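Local coordinates for VC0179-like protein (PDB 4XJ6) that probably joins nucleotides into a cyclic dinucleotide, as a bacterial homolog of cyclic GMP-AMP synthase with a magnesium-containing nucleotidyltransferase site, at residues A[20-24]-A[25-29]; A[33-36]-A[37-41]; A[152-155]-A[156-159]; A[173-177]-A[178-182]. One frame throughout, in Å; residues are numbered along the deposited sequence.

Contact 1. Residues A[20-24]-A[25-29]; sequences LKLSK and TESDK
Ser-23 is the N-cap of helix 24-57, and the first helical backbone bonds run from Ser-27 N to Ser-23 O (3.0 Å) and from Asp-28 N to Lys-24 O (2.9 Å). Ser-23 and Glu-26 form a capping box. In one direction Ser-23 N donates to Glu-26 OE1 at 2.7 Å and almost straight, 175°. In the other, Glu-26 N makes a weak 3.4 Å bond to Ser-23 OG. That hydroxyl also donates to Glu-26 OE1 at 3.0 Å, so two donors grip one carboxylate oxygen on its anti side, from opposite faces of the carboxylate plane. Ser-23 OG stands between its own backbone N and carbonyl carbon (chi1 64°), a rotation that faces it to the first helical turn. Leu-22 packs its CB on Glu-26 CB, and a water joins Leu-22 O to Ser-27 OG. One turn apart, Lys-24 CE lies 3.1 Å from Asp-28 OD2 while Lys-24 NZ stays beyond salt-bridge distance. Arg-120 forms a salt bridge with the doubly held Glu-26 OE1, and Lys-21 pairs with Asp-116. Three residues before the cap, Leu-20, ending helix 16-20, packs on Phe-281 and Ala-284 of helix 274-289, from which the loop into helix 24-57 sets out.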
loop_
_atom_site.group_PDB
_atom_site.type_symbol
_atom_site.label_atom_id
_atom_site.label_comp_id
_atom_site.label_asym_id
_atom_site.label_seq_id
_atom_site.Cartn_x
_atom_site.Cartn_y
_atom_site.Cartn_z
ATOM N N LEU A 20 4.251 -7.828 15.666
ATOM C CA LEU A 20 4.035 -7.142 14.399
ATOM C C LEU A 20 3.789 -8.111 13.246
ATOM O O LEU A 20 2.844 -7.939 12.474
ATOM C CB LEU A 20 5.229 -6.247 14.064
ATOM C CG LEU A 20 5.463 -5.029 14.956
ATOM C CD1 LEU A 20 6.677 -4.229 14.480
ATOM C CD2 LEU A 20 4.211 -4.154 15.027
ATOM N N LYS A 21 4.642 -9.124 13.125
ATOM C CA LYS A 21 4.580 -10.021 11.981
ATOM C C LYS A 21 3.402 -10.985 12.058
ATOM O O LYS A 21 3.086 -11.527 13.117
ATOM C CB LYS A 21 5.880 -10.805 11.851
ATOM C CG LYS A 21 6.118 -11.336 10.452
ATOM C CD LYS A 21 7.464 -12.019 10.335
ATOM C CE LYS A 21 7.897 -12.093 8.880
ATOM N NZ LYS A 21 6.831 -12.671 8.009
ATOM N N LEU A 22 2.763 -11.198 10.912
ATOM C CA LEU A 22 1.632 -12.111 10.799
ATOM C C LEU A 22 2.091 -13.565 10.812
ATOM O O LEU A 22 3.182 -13.884 10.344
ATOM C CB LEU A 22 0.843 -11.833 9.514
ATOM C CG LEU A 22 -0.162 -10.679 9.463
ATOM C CD1 LEU A 22 0.486 -9.324 9.702
ATOM C CD2 LEU A 22 -0.876 -10.686 8.124
ATOM N N SER A 23 1.254 -14.446 11.349
ATOM C CA SER A 23 1.523 -15.875 11.271
ATOM C C SER A 23 1.089 -16.389 9.902
ATOM O O SER A 23 0.468 -15.657 9.128
ATOM C CB SER A 23 0.796 -16.629 12.381
ATOM O OG SER A 23 -0.608 -16.525 12.230
ATOM N N LYS A 24 1.415 -17.643 9.601
ATOM C CA LYS A 24 1.033 -18.227 8.320
ATOM C C LYS A 24 -0.482 -18.284 8.193
ATOM O O LYS A 24 -1.027 -18.086 7.109
ATOM C CB LYS A 24 1.628 -19.626 8.154
ATOM C CG LYS A 24 1.332 -20.260 6.798
ATOM C CD LYS A 24 0.774 -21.662 6.953
ATOM C CE LYS A 24 0.427 -22.281 5.608
ATOM N NZ LYS A 24 1.583 -22.304 4.671
ATOM N N THR A 25 -1.155 -18.556 9.308
ATOM C CA THR A 25 -2.612 -18.603 9.341
ATOM C C THR A 25 -3.219 -17.267 8.933
ATOM O O THR A 25 -4.127 -17.210 8.106
ATOM C CB THR A 25 -3.134 -18.980 10.745
ATOM O OG1 THR A 25 -2.716 -20.311 11.074
ATOM C CG2 THR A 25 -4.651 -18.908 10.784
ATOM N N GLU A 26 -2.705 -16.195 9.526
ATOM C CA GLU A 26 -3.173 -14.844 9.237
ATOM C C GLU A 26 -2.891 -14.449 7.793
ATOM O O GLU A 26 -3.727 -13.831 7.134
ATOM C CB GLU A 26 -2.517 -13.842 10.188
ATOM C CG GLU A 26 -2.956 -13.992 11.632
ATOM C CD GLU A 26 -2.100 -13.189 12.586
ATOM O OE1 GLU A 26 -0.912 -13.537 12.754
ATOM O OE2 GLU A 26 -2.612 -12.208 13.165
ATOM N N SER A 27 -1.705 -14.805 7.310
ATOM C CA SER A 27 -1.324 -14.514 5.935
ATOM C C SER A 27 -2.249 -15.230 4.957
ATOM O O SER A 27 -2.705 -14.636 3.977
ATOM C CB SER A 27 0.129 -14.916 5.682
ATOM O OG SER A 27 1.016 -14.095 6.417
ATOM N N ASP A 28 -2.526 -16.502 5.234
ATOM C CA ASP A 28 -3.429 -17.293 4.405
ATOM C C ASP A 28 -4.821 -16.681 4.369
ATOM O O ASP A 28 -5.529 -16.791 3.369
ATOM C CB ASP A 28 -3.519 -18.732 4.910
ATOM C CG ASP A 28 -2.229 -19.496 4.724
ATOM O OD1 ASP A 28 -1.295 -18.941 4.108
ATOM O OD2 ASP A 28 -2.153 -20.652 5.189
ATOM N N LYS A 29 -5.212 -16.047 5.469
ATOM C CA LYS A 29 -6.500 -15.373 5.529
ATOM C C LYS A 29 -6.523 -14.180 4.581
ATOM O O LYS A 29 -7.500 -13.967 3.863
ATOM C CB LYS A 29 -6.809 -14.928 6.958
ATOM C CG LYS A 29 -8.072 -14.093 7.071
ATOM C CD LYS A 29 -8.835 -14.380 8.356
ATOM C CE LYS A 29 -8.165 -13.763 9.581
ATOM N NZ LYS A 29 -7.125 -14.641 10.187
HETATM O O HOH W 1 3.811 -14.133 7.771
#

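Contact 2. Residues A[33-36]-A[37-41]; sequences LRQI and VRERT
Helix 24-57, the long helix that runs past the nucleotidyltransferase sheet, carries a stacked arginine pair one turn apart, Arg-34 and Arg-38. The two side chains lie alongside each other and point the same way. Their guanidinium groups are laid flat, centres 3.9 Å apart and planes 25° from parallel, but displaced, so that Arg-38 NH2 sits over the rim of the Arg-34 group, 3.4 Å from Arg-34 NE. Arg-34 reaches this place through a bend at chi3 (65°), whereas Arg-38 is extended from CG to NE. This i to i+4 stack belongs to the helix face turned to the sheet: Asp-132 on strand 128-138 makes a salt bridge with Arg-38 NH2, probably easing the closeness of two positive charges, and Arg-34 NH1 is hydrogen-bonded to Thr-109 OG1 on strand 106-110. In their backbone, Arg-38 N donates to Arg-34 O at 2.9 Å. One residue on, Glu-39 N bonds Gln-35 O at 2.9 Å, and Glu-39 OE2 touches Gln-35 CG at 3.2 Å. Further along, Val-37 O takes two bonds, from Thr-41 N and from Thr-41 OG1, while the Val-37 side chain packs on Leu-160 and Leu-163 of helix 149-166.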
loop_
_atom_site.group_PDB
_atom_site.type_symbol
_atom_site.label_atom_id
_atom_site.label_comp_id
_atom_site.label_asym_id
_atom_site.label_seq_id
_atom_site.Cartn_x
_atom_site.Cartn_y
_atom_site.Cartn_z
ATOM N N LEU A 33 -8.801 -13.535 1.272
ATOM C CA LEU A 33 -9.534 -12.289 1.083
ATOM C C LEU A 33 -9.171 -11.649 -0.255
ATOM O O LEU A 33 -10.041 -11.146 -0.972
ATOM C CB LEU A 33 -9.248 -11.316 2.227
ATOM C CG LEU A 33 -9.811 -11.682 3.600
ATOM C CD1 LEU A 33 -9.417 -10.639 4.632
ATOM C CD2 LEU A 33 -11.323 -11.823 3.533
ATOM N N ARG A 34 -7.883 -11.675 -0.585
ATOM C CA ARG A 34 -7.392 -11.137 -1.848
ATOM C C ARG A 34 -7.963 -11.911 -3.028
ATOM O O ARG A 34 -8.305 -11.330 -4.059
ATOM C CB ARG A 34 -5.865 -11.177 -1.882
ATOM C CG ARG A 34 -5.250 -10.648 -3.168
ATOM C CD ARG A 34 -3.737 -10.822 -3.170
ATOM N NE ARG A 34 -3.351 -12.230 -3.165
ATOM C CZ ARG A 34 -2.099 -12.663 -3.058
ATOM N NH1 ARG A 34 -1.098 -11.799 -2.941
ATOM N NH2 ARG A 34 -1.845 -13.964 -3.063
ATOM N N GLN A 35 -8.069 -13.226 -2.865
ATOM C CA GLN A 35 -8.568 -14.093 -3.924
ATOM C C GLN A 35 -10.023 -13.788 -4.253
ATOM O O GLN A 35 -10.427 -13.837 -5.415
ATOM C CB GLN A 35 -8.415 -15.560 -3.526
ATOM C CG GLN A 35 -8.552 -16.525 -4.686
ATOM C CD GLN A 35 -8.460 -17.970 -4.247
ATOM O OE1 GLN A 35 -9.029 -18.356 -3.228
ATOM N NE2 GLN A 35 -7.731 -18.777 -5.011
ATOM N N ILE A 36 -10.806 -13.481 -3.224
ATOM C CA ILE A 36 -12.199 -13.087 -3.402
ATOM C C ILE A 36 -12.324 -11.860 -4.308
ATOM O O ILE A 36 -13.179 -11.808 -5.192
ATOM C CB ILE A 36 -12.876 -12.784 -2.045
ATOM C CG1 ILE A 36 -12.982 -14.054 -1.196
ATOM C CG2 ILE A 36 -14.251 -12.169 -2.257
ATOM C CD1 ILE A 36 -13.436 -13.799 0.230
ATOM N N VAL A 37 -11.456 -10.878 -4.085
ATOM C CA VAL A 37 -11.467 -9.645 -4.864
ATOM C C VAL A 37 -10.979 -9.887 -6.287
ATOM O O VAL A 37 -11.518 -9.328 -7.243
ATOM C CB VAL A 37 -10.603 -8.563 -4.195
ATOM C CG1 VAL A 37 -10.528 -7.311 -5.059
ATOM C CG2 VAL A 37 -11.162 -8.238 -2.822
ATOM N N ARG A 38 -9.963 -10.735 -6.420
ATOM C CA ARG A 38 -9.407 -11.068 -7.728
ATOM C C ARG A 38 -10.435 -11.778 -8.603
ATOM O O ARG A 38 -10.622 -11.424 -9.769
ATOM C CB ARG A 38 -8.159 -11.941 -7.578
ATOM C CG ARG A 38 -6.963 -11.220 -6.972
ATOM C CD ARG A 38 -5.699 -12.071 -7.043
ATOM N NE ARG A 38 -4.526 -11.345 -6.560
ATOM C CZ ARG A 38 -3.276 -11.789 -6.657
ATOM N NH1 ARG A 38 -3.024 -12.963 -7.226
ATOM N NH2 ARG A 38 -2.272 -11.058 -6.189
ATOM N N GLU A 39 -11.099 -12.779 -8.031
ATOM C CA GLU A 39 -12.087 -13.568 -8.759
ATOM C C GLU A 39 -13.276 -12.725 -9.199
ATOM O O GLU A 39 -13.808 -12.909 -10.292
ATOM C CB GLU A 39 -12.560 -14.742 -7.897
ATOM C CG GLU A 39 -11.504 -15.813 -7.681
ATOM C CD GLU A 39 -11.822 -16.719 -6.508
ATOM O OE1 GLU A 39 -12.800 -16.436 -5.785
ATOM O OE2 GLU A 39 -11.094 -17.715 -6.310
ATOM N N ARG A 40 -13.684 -11.794 -8.344
ATOM C CA ARG A 40 -14.791 -10.901 -8.660
ATOM C C ARG A 40 -14.423 -9.939 -9.787
ATOM O O ARG A 40 -15.226 -9.683 -10.684
ATOM C CB ARG A 40 -15.218 -10.120 -7.416
ATOM C CG ARG A 40 -16.328 -9.116 -7.658
ATOM C CD ARG A 40 -17.546 -9.781 -8.266
ATOM N NE ARG A 40 -18.080 -10.839 -7.415
ATOM C CZ ARG A 40 -19.059 -10.666 -6.533
ATOM N NH1 ARG A 40 -19.612 -9.471 -6.381
ATOM N NH2 ARG A 40 -19.484 -11.687 -5.801
ATOM N N THR A 41 -13.205 -9.408 -9.738
ATOM C CA THR A 41 -12.723 -8.509 -10.781
ATOM C C THR A 41 -12.569 -9.247 -12.103
ATOM O O THR A 41 -12.830 -8.694 -13.169
ATOM C CB THR A 41 -11.385 -7.869 -10.391
ATOM O OG1 THR A 41 -11.549 -7.144 -9.165
ATOM C CG2 THR A 41 -10.901 -6.916 -11.482
#

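Contact 3. Residues A[152-155]-A[156-159]; sequences LLLL and VDTS
Thr-158 holds Leu-154 O twice. Its OG1 donates to that oxygen at 2.7 Å and its backbone N at 2.9 Å, the two arriving from opposite faces of the carbonyl plane; the amide lies well above that plane, whereas the hydroxyl is tilted from it less. The hydroxyl can turn back along the helix because OG1 stands beside the backbone N, opposite the carbonyl carbon (chi1 -65°), and the buried donor thereby finds an acceptor one turn earlier. Around this doubled link run the ordinary i to i+4 bonds of helix 149-166: Asp-157 N to Leu-153 O at 2.9 Å, Val-156 N to Leu-152 O at 3.1 Å and Ser-159 N to Leu-155 O at 3.2 Å. Asp-157 leans its carboxylate back over the preceding turn, CG 3.2 Å from Leu-153 O, and its OD1 is held from outside by a salt bridge to Arg-246. Val-156 lays its CG2 3.4 Å from Leu-152 O. The leucine side chains set off away from the following residues and make little side-chain contact with them; Leu-154 CD2 comes no nearer than 4.3 Å to Asp-157 OD2. What they do is spread apolar surface round a buried part of the helix. Leu-152, Leu-153 and Val-156 face Met-194 of strand 188-198, Val-156 also meeting Val-192 there; Leu-154 and Leu-155 pack on Leu-85 of helix 79-90, and Leu-155 reaches Phe-45 and Ala-48 of helix 24-57. Helix 149-166 is thus wedged between one sheet strand and two helices.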
loop_
_atom_site.group_PDB
_atom_site.type_symbol
_atom_site.label_atom_id
_atom_site.label_comp_id
_atom_site.label_asym_id
_atom_site.label_seq_id
_atom_site.Cartn_x
_atom_site.Cartn_y
_atom_site.Cartn_z
ATOM N N LEU A 152 -11.677 1.250 -17.306
ATOM C CA LEU A 152 -10.981 0.322 -16.422
ATOM C C LEU A 152 -11.246 0.631 -14.956
ATOM O O LEU A 152 -11.370 -0.273 -14.130
ATOM C CB LEU A 152 -9.477 0.362 -16.700
ATOM C CG LEU A 152 -9.060 0.094 -18.148
ATOM C CD1 LEU A 152 -7.583 0.386 -18.338
ATOM C CD2 LEU A 152 -9.381 -1.340 -18.506
ATOM N N LEU A 153 -11.328 1.919 -14.640
ATOM C CA LEU A 153 -11.596 2.356 -13.275
ATOM C C LEU A 153 -13.014 2.001 -12.845
ATOM O O LEU A 153 -13.248 1.629 -11.696
ATOM C CB LEU A 153 -11.368 3.864 -13.139
ATOM C CG LEU A 153 -9.908 4.319 -13.110
ATOM C CD1 LEU A 153 -9.821 5.839 -13.139
ATOM C CD2 LEU A 153 -9.194 3.747 -11.888
ATOM N N LEU A 154 -13.958 2.114 -13.774
ATOM C CA LEU A 154 -15.348 1.762 -13.498
ATOM C C LEU A 154 -15.529 0.258 -13.324
ATOM O O LEU A 154 -16.449 -0.188 -12.642
ATOM C CB LEU A 154 -16.263 2.271 -14.612
ATOM C CG LEU A 154 -16.617 3.758 -14.563
ATOM C CD1 LEU A 154 -17.542 4.126 -15.715
ATOM C CD2 LEU A 154 -17.245 4.116 -13.221
ATOM N N LEU A 155 -14.649 -0.518 -13.949
ATOM C CA LEU A 155 -14.682 -1.969 -13.807
ATOM C C LEU A 155 -14.141 -2.396 -12.447
ATOM O O LEU A 155 -14.602 -3.378 -11.865
ATOM C CB LEU A 155 -13.885 -2.642 -14.923
ATOM C CG LEU A 155 -14.448 -2.476 -16.334
ATOM C CD1 LEU A 155 -13.668 -3.330 -17.316
ATOM C CD2 LEU A 155 -15.929 -2.824 -16.374
ATOM N N VAL A 156 -13.159 -1.654 -11.949
ATOM C CA VAL A 156 -12.636 -1.885 -10.611
ATOM C C VAL A 156 -13.694 -1.508 -9.584
ATOM O O VAL A 156 -13.941 -2.249 -8.629
ATOM C CB VAL A 156 -11.347 -1.083 -10.357
ATOM C CG1 VAL A 156 -10.976 -1.128 -8.888
ATOM C CG2 VAL A 156 -10.211 -1.617 -11.216
ATOM N N ASP A 157 -14.319 -0.353 -9.796
ATOM C CA ASP A 157 -15.387 0.116 -8.923
ATOM C C ASP A 157 -16.537 -0.882 -8.897
ATOM O O ASP A 157 -17.093 -1.170 -7.840
ATOM C CB ASP A 157 -15.892 1.486 -9.373
ATOM C CG ASP A 157 -14.904 2.596 -9.083
ATOM O OD1 ASP A 157 -13.876 2.322 -8.433
ATOM O OD2 ASP A 157 -15.167 3.747 -9.493
ATOM N N THR A 158 -16.877 -1.413 -10.066
ATOM C CA THR A 158 -17.919 -2.426 -10.181
ATOM C C THR A 158 -17.629 -3.628 -9.290
ATOM O O THR A 158 -18.509 -4.114 -8.579
ATOM C CB THR A 158 -18.076 -2.906 -11.635
ATOM O OG1 THR A 158 -18.533 -1.822 -12.451
ATOM C CG2 THR A 158 -19.081 -4.038 -11.720
ATOM N N SER A 159 -16.386 -4.096 -9.327
ATOM C CA SER A 159 -15.975 -5.250 -8.536
ATOM C C SER A 159 -16.124 -5.011 -7.036
ATOM O O SER A 159 -16.724 -5.820 -6.329
ATOM C CB SER A 159 -14.529 -5.618 -8.857
ATOM O OG SER A 159 -14.110 -6.729 -8.092
#

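Contact 4. Residues A[173-177]-A[178-182]; sequences EEKNT and CGRIK. With GH3 (3'-deoxy-guanosine-5'-triphosphate), chain E.
Strands 170-174 and 179-183 form a beta hairpin in the nucleotidyltransferase domain, and its Lys-175 to Cys-178 turn lies against the bound 3'-deoxy-guanosine-5'-triphosphate. Glu-173 and Arg-180 are an antiparallel hydrogen-bonded pair, each N meeting the other's O at 2.7 Å, and Glu-174 faces Gly-179 in the next, non-hydrogen-bonded pair. Beyond them Lys-175 N donates to Cys-178 O at 2.9 Å, closing the turn over Asn-176 and Thr-177. Cys-178 SG packs against Lys-175 CB and also lies near the ribose O4'. Thr-177 OG1 comes within 2.6 Å of the nucleotide O4', and its CB and CG2 lie near the base C8. Lys-175 is bent at chi2 and chi3 (-71° and -67°), which folds its chain over one face of the Arg-180 guanidinium and sets CE 3.4 Å from the nucleotide O3A. Glu-173 and Arg-180 run alongside each other with carboxylate and guanidinium almost perpendicular (85°), their charged ends linked through water: one molecule donates to Glu-173 OE1 at 2.6 Å and accepts from Arg-180 NH1 at 3.1 Å and Lys-182 NZ at 2.9 Å. Arg-180 NE also forms a salt bridge with Asp-191, a magnesium ligand, which brings this face of the hairpin to the metal site; Lys-182 NZ pairs with Glu-127. Strand 179-183 is in turn bonded to strand 188-198 through Gly-179 and Ile-181, which places strand 170-174 beside it at the sheet's edge.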
loop_
_atom_site.group_PDB
_atom_site.type_symbol
_atom_site.label_atom_id
_atom_site.label_comp_id
_atom_site.label_asym_id
_atom_site.label_seq_id
_atom_site.Cartn_x
_atom_site.Cartn_y
_atom_site.Cartn_z
ATOM N N GLU A 173 -14.351 2.397 -0.674
ATOM C CA GLU A 173 -13.810 3.742 -0.506
ATOM C C GLU A 173 -12.946 4.117 -1.705
ATOM O O GLU A 173 -12.100 3.334 -2.134
ATOM C CB GLU A 173 -12.990 3.850 0.784
ATOM C CG GLU A 173 -12.439 5.244 1.046
ATOM C CD GLU A 173 -11.486 5.297 2.227
ATOM O OE1 GLU A 173 -11.217 4.237 2.828
ATOM O OE2 GLU A 173 -11.001 6.403 2.552
ATOM N N GLU A 174 -13.162 5.312 -2.247
ATOM C CA GLU A 174 -12.366 5.775 -3.377
ATOM C C GLU A 174 -11.174 6.593 -2.902
ATOM O O GLU A 174 -11.333 7.578 -2.184
ATOM C CB GLU A 174 -13.210 6.604 -4.346
ATOM C CG GLU A 174 -12.444 7.046 -5.586
ATOM C CD GLU A 174 -13.352 7.588 -6.668
ATOM O OE1 GLU A 174 -14.428 8.126 -6.328
ATOM O OE2 GLU A 174 -12.996 7.469 -7.859
ATOM N N LYS A 175 -9.982 6.168 -3.302
ATOM C CA LYS A 175 -8.766 6.908 -3.002
ATOM C C LYS A 175 -8.309 7.625 -4.265
ATOM O O LYS A 175 -8.957 7.526 -5.306
ATOM C CB LYS A 175 -7.677 5.971 -2.477
ATOM C CG LYS A 175 -8.134 5.064 -1.343
ATOM C CD LYS A 175 -8.348 5.838 -0.049
ATOM C CE LYS A 175 -7.034 6.380 0.493
ATOM N NZ LYS A 175 -7.191 6.996 1.840
ATOM N N ASN A 176 -7.194 8.341 -4.176
ATOM C CA ASN A 176 -6.681 9.081 -5.323
ATOM C C ASN A 176 -6.048 8.173 -6.372
ATOM O O ASN A 176 -6.106 8.457 -7.569
ATOM C CB ASN A 176 -5.664 10.130 -4.869
ATOM C CG ASN A 176 -6.264 11.153 -3.924
ATOM O OD1 ASN A 176 -7.478 11.365 -3.910
ATOM N ND2 ASN A 176 -5.416 11.799 -3.133
ATOM N N THR A 177 -5.446 7.078 -5.922
ATOM C CA THR A 177 -4.686 6.216 -6.818
ATOM C C THR A 177 -5.249 4.804 -6.904
ATOM O O THR A 177 -4.679 3.951 -7.581
ATOM C CB THR A 177 -3.211 6.122 -6.379
ATOM O OG1 THR A 177 -3.137 5.461 -5.111
ATOM C CG2 THR A 177 -2.593 7.512 -6.271
ATOM N N CYS A 178 -6.361 4.557 -6.218
ATOM C CA CYS A 178 -6.946 3.221 -6.204
ATOM C C CYS A 178 -8.365 3.191 -5.656
ATOM O O CYS A 178 -8.831 4.152 -5.050
ATOM C CB CYS A 178 -6.079 2.271 -5.375
ATOM S SG CYS A 178 -6.089 2.637 -3.606
ATOM N N GLY A 179 -9.041 2.070 -5.879
ATOM C CA GLY A 179 -10.296 1.785 -5.214
ATOM C C GLY A 179 -9.994 0.892 -4.029
ATOM O O GLY A 179 -9.193 -0.038 -4.135
ATOM N N ARG A 180 -10.619 1.175 -2.893
ATOM C CA ARG A 180 -10.359 0.409 -1.682
ATOM C C ARG A 180 -11.620 -0.269 -1.173
ATOM O O ARG A 180 -12.680 0.351 -1.092
ATOM C CB ARG A 180 -9.780 1.307 -0.587
ATOM C CG ARG A 180 -9.717 0.646 0.781
ATOM C CD ARG A 180 -9.069 1.562 1.809
ATOM N NE ARG A 180 -7.651 1.756 1.531
ATOM C CZ ARG A 180 -6.857 2.558 2.233
ATOM N NH1 ARG A 180 -7.343 3.250 3.259
ATOM N NH2 ARG A 180 -5.575 2.673 1.910
ATOM N N ILE A 181 -11.506 -1.550 -0.841
ATOM C CA ILE A 181 -12.589 -2.249 -0.171
ATOM C C ILE A 181 -12.172 -2.545 1.267
ATOM O O ILE A 181 -11.128 -3.145 1.518
ATOM C CB ILE A 181 -12.992 -3.551 -0.919
ATOM C CG1 ILE A 181 -14.185 -4.221 -0.232
ATOM C CG2 ILE A 181 -11.811 -4.511 -1.078
ATOM C CD1 ILE A 181 -15.480 -3.455 -0.394
ATOM N N LYS A 182 -12.979 -2.084 2.216
ATOM C CA LYS A 182 -12.670 -2.262 3.628
ATOM C C LYS A 182 -13.468 -3.422 4.200
ATOM O O LYS A 182 -14.691 -3.454 4.091
ATOM C CB LYS A 182 -12.966 -0.982 4.411
ATOM C CG LYS A 182 -12.180 0.231 3.943
ATOM C CD LYS A 182 -12.717 1.506 4.571
ATOM C CE LYS A 182 -12.515 1.512 6.077
ATOM N NZ LYS A 182 -11.071 1.579 6.441
HETATM O O3A GH3 E . -3.610 6.354 0.339
HETATM P PA GH3 E . -3.055 6.777 -1.111
HETATM O O1A GH3 E . -1.680 7.381 -0.948
HETATM O O2A GH3 E . -3.992 7.722 -1.829
HETATM O "O5'" GH3 E . -2.921 5.378 -1.895
HETATM C "C5'" GH3 E . -2.839 4.164 -1.180
HETATM C "C4'" GH3 E . -2.497 3.041 -2.147
HETATM O "O4'" GH3 E . -2.326 3.572 -3.443
HETATM C "C3'" GH3 E . -1.203 2.316 -1.819
HETATM C "C2'" GH3 E . -0.659 1.926 -3.185
HETATM O "O2'" GH3 E . -1.031 0.604 -3.497
HETATM C "C1'" GH3 E . -1.325 2.876 -4.165
HETATM N N9 GH3 E . -0.348 3.889 -4.588
HETATM C C8 GH3 E . -0.202 5.108 -3.976
HETATM N N7 GH3 E . 0.766 5.792 -4.617
HETATM C C5 GH3 E . 1.230 5.032 -5.634
HETATM C C6 GH3 E . 2.211 5.270 -6.584
HETATM O O6 GH3 E . 2.823 6.338 -6.577
HETATM N N1 GH3 E . 2.496 4.309 -7.528
HETATM C C2 GH3 E . 1.802 3.117 -7.519
HETATM N N2 GH3 E . 2.086 2.194 -8.438
HETATM N N3 GH3 E . 0.823 2.887 -6.567
HETATM C C4 GH3 E . 0.539 3.829 -5.636
HETATM O O HOH W 2 -9.869 3.794 4.949
#

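Overall arrangement
From the N terminus the four contacts follow in series; each is local, and none nests in or crosses another. Contact 1 closes the short turn between helix 16-20 and helix 24-57, and contact 2 lies farther along that same long helix, their centres about 18 Å apart. Contact 3, on helix 149-166, packs against contact 2: Thr-41 OG1 and Ser-159 OG are 2.8 Å apart, a probable hydrogen bond joining the two helices. Contact 4 closes the hairpin that follows helix 149-166 and meets contact 2 where Val-37 CG2 touches Ile-181 CG2 at 4.2 Å. The long helix is therefore linked both to helix 149-166 and to the nucleotide-binding sheet.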